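Phospholyase (Arthrobacter aurescens, PDB 5G4I) uses pyridoxal 5'-phosphate as cofactor to catalyse a phospholyase reaction, although it is a homologue of the class III transaminases. Local coordinates at the interface of chains A and B. Numbering follows the deposited sequence. Chains: chain A/B, Phospholyase.

The interface of chains A and B. Residues chain A 34, 61-62, 400; chain B 87-88, 91.
A:Asn62 joins B:His88 and B:Tyr91 through both ends of its carboxamide, in a patch of the two-fold interface between identical subunits; dimers of this kind are usual among class III transaminases. The imidazole NE2 of B:His88 donates to the amide oxygen OD1 of A:Asn62 at 2.9 Å. The oxygen lies nearly in the imidazole plane and the C=O...N angle is 155°, with the donor tilted somewhat from the carbonyl plane. The amide nitrogen ND2 of A:Asn62 in turn donates to the phenol OH of B:Tyr91, a longer bond of 3.3 Å but fairly straight. An asparagine suits this place because one short, flat group offers an acceptor and a donor together, and the two bonds favour the flip that turns OD1 to the imidazole and ND2 to the phenol. With the carboxamide cut back to an alanine, B:His88 NE2 and B:Tyr91 OH are likely to be left without these partners, and the phenol freer to shift.

Aromatic rings pack next to this polar group. A:Phe34 and B:Tyr91 meet edge to face, their planes 79° apart. A:Phe34 turns its edge, at CD2, to the tyrosine ring, with B:Tyr91 CE1 in the phenylalanine plane, 3.7 Å from CD2. With CG anti to its carbonyl carbon (chi1 -55°), B:Tyr91 points its ring at chain A, long enough to bring the hydroxyl to the amide. That oxygen also lies beside the ring of A:Tyr61, 3.5 Å from CD2. The flat imidazole of B:His88 likewise serves twice, bonding through NE2 while CE1 packs 3.9 Å from A:Phe34 CE2.

Aliphatic groups complete the setting. Branched leucines fill space without competing for the amide's bonds: A:Leu400 turns CD1 towards the phenol oxygen of B:Tyr91 at 4.1 Å, while B:Leu87 crosses A:Asn62 at about a right angle, its methyl CD2 lying 3.5 Å from the amide carbon CG.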
ATOM      1  N   PHE A  34      -5.930  21.577   2.925  1.00 14.12           N
ATOM      2  CA  PHE A  34      -7.186  22.267   3.152  1.00 13.42           C
ATOM      3  C   PHE A  34      -7.036  23.727   3.524  1.00 14.01           C
ATOM      4  O   PHE A  34      -6.018  24.130   4.102  1.00 14.68           O
ATOM      5  CB  PHE A  34      -8.011  21.586   4.321  1.00 15.40           C
ATOM      6  CG  PHE A  34      -8.527  20.169   4.042  1.00 18.09           C
ATOM      7  CD1 PHE A  34      -8.891  19.707   2.793  1.00 24.05           C
ATOM      8  CD2 PHE A  34      -8.556  19.285   5.095  1.00 18.61           C
ATOM      9  CE1 PHE A  34      -9.343  18.351   2.602  1.00 24.60           C
ATOM     10  CE2 PHE A  34      -9.118  17.971   4.916  1.00 18.13           C
ATOM     11  CZ  PHE A  34      -9.456  17.499   3.686  1.00 20.23           C
ATOM     12  N   TYR A  61     -14.985  16.066  10.683  1.00 11.26           N
ATOM     13  CA  TYR A  61     -14.525  15.622   9.356  1.00 12.59           C
ATOM     14  C   TYR A  61     -13.782  14.300   9.264  1.00 12.72           C
ATOM     15  O   TYR A  61     -13.936  13.575   8.271  1.00 13.84           O
ATOM     16  CB  TYR A  61     -13.648  16.783   8.676  1.00 14.25           C
ATOM     17  CG  TYR A  61     -12.985  16.372   7.363  1.00 17.07           C
ATOM     18  CD1 TYR A  61     -13.728  16.175   6.269  1.00 22.22           C
ATOM     19  CD2 TYR A  61     -11.680  15.943   7.387  1.00 22.10           C
ATOM     20  CE1 TYR A  61     -13.132  15.651   5.110  1.00 20.28           C
ATOM     21  CE2 TYR A  61     -11.094  15.404   6.258  1.00 25.96           C
ATOM     22  CZ  TYR A  61     -11.855  15.332   5.174  1.00 20.97           C
ATOM     23  OH  TYR A  61     -11.206  14.757   4.065  1.00 37.40           O
ATOM     24  N   ASN A  62     -12.860  14.027  10.192  1.00 10.77           N
ATOM     25  CA  ASN A  62     -11.887  12.923   9.989  1.00 11.46           C
ATOM     26  C   ASN A  62     -12.428  11.554  10.375  1.00 10.72           C
ATOM     27  O   ASN A  62     -12.779  11.321  11.528  1.00 12.37           O
ATOM     28  CB  ASN A  62     -10.575  13.203  10.724  1.00 11.88           C
ATOM     29  CG  ASN A  62      -9.802  14.348  10.034  1.00 15.72           C
ATOM     30  OD1 ASN A  62      -9.299  14.201   8.906  1.00 15.99           O
ATOM     31  ND2 ASN A  62      -9.913  15.562  10.629  1.00 15.32           N
ATOM     32  N   LEU A 400     -14.271  21.847  12.269  1.00 12.85           N
ATOM     33  CA  LEU A 400     -13.711  21.375  10.991  1.00 12.46           C
ATOM     34  C   LEU A 400     -14.741  20.552  10.203  1.00 12.33           C
ATOM     35  O   LEU A 400     -15.172  19.507  10.685  1.00 13.21           O
ATOM     36  CB  LEU A 400     -12.422  20.506  11.235  1.00 14.15           C
ATOM     37  CG  LEU A 400     -11.345  21.161  12.076  1.00 15.20           C
ATOM     38  CD1 LEU A 400     -10.193  20.149  12.292  1.00 18.21           C
ATOM     39  CD2 LEU A 400     -10.889  22.466  11.463  1.00 16.61           C
TER
ATOM     40  N   LEU B  87      -2.729  12.431  11.729  1.00 13.34           N
ATOM     41  CA  LEU B  87      -3.582  12.734  10.549  1.00 13.74           C
ATOM     42  C   LEU B  87      -2.832  12.805   9.227  1.00 14.08           C
ATOM     43  O   LEU B  87      -1.615  13.059   9.135  1.00 16.36           O
ATOM     44  CB  LEU B  87      -4.224  14.098  10.828  1.00 14.97           C
ATOM     45  CG  LEU B  87      -5.421  14.086  11.789  1.00 16.13           C
ATOM     46  CD1 LEU B  87      -5.858  15.518  12.145  1.00 16.91           C
ATOM     47  CD2 LEU B  87      -6.626  13.316  11.188  1.00 18.37           C
ATOM     48  N   HIS B  88      -3.606  12.700   8.169  1.00 13.08           N
ATOM     49  CA  HIS B  88      -3.150  12.781   6.777  1.00 12.24           C
ATOM     50  C   HIS B  88      -2.521  14.198   6.470  1.00 13.78           C
ATOM     51  O   HIS B  88      -2.692  15.187   7.244  1.00 13.90           O
ATOM     52  CB  HIS B  88      -4.315  12.491   5.824  1.00 14.22           C
ATOM     53  CG  HIS B  88      -5.474  13.413   6.077  1.00 15.68           C
ATOM     54  ND1 HIS B  88      -5.528  14.730   5.638  1.00 16.08           N
ATOM     55  CD2 HIS B  88      -6.546  13.267   6.905  1.00 22.45           C
ATOM     56  CE1 HIS B  88      -6.558  15.344   6.166  1.00 18.38           C
ATOM     57  NE2 HIS B  88      -7.237  14.445   6.901  1.00 21.17           N
ATOM     58  N   TYR B  91      -3.488  18.438   6.340  1.00 12.41           N
ATOM     59  CA  TYR B  91      -3.118  19.421   7.400  1.00 12.35           C
ATOM     60  C   TYR B  91      -1.593  19.463   7.544  1.00 13.02           C
ATOM     61  O   TYR B  91      -0.946  18.408   7.509  1.00 13.86           O
ATOM     62  CB  TYR B  91      -3.738  19.055   8.735  1.00 13.61           C
ATOM     63  CG  TYR B  91      -5.234  18.876   8.747  1.00 14.41           C
ATOM     64  CD1 TYR B  91      -6.149  19.958   8.671  1.00 13.45           C
ATOM     65  CD2 TYR B  91      -5.790  17.593   8.823  1.00 16.56           C
ATOM     66  CE1 TYR B  91      -7.569  19.770   8.665  1.00 14.47           C
ATOM     67  CE2 TYR B  91      -7.169  17.381   8.886  1.00 15.03           C
ATOM     68  CZ  TYR B  91      -8.089  18.444   8.811  1.00 13.96           C
ATOM     69  OH  TYR B  91      -9.449  18.244   8.775  1.00 15.17           O
TER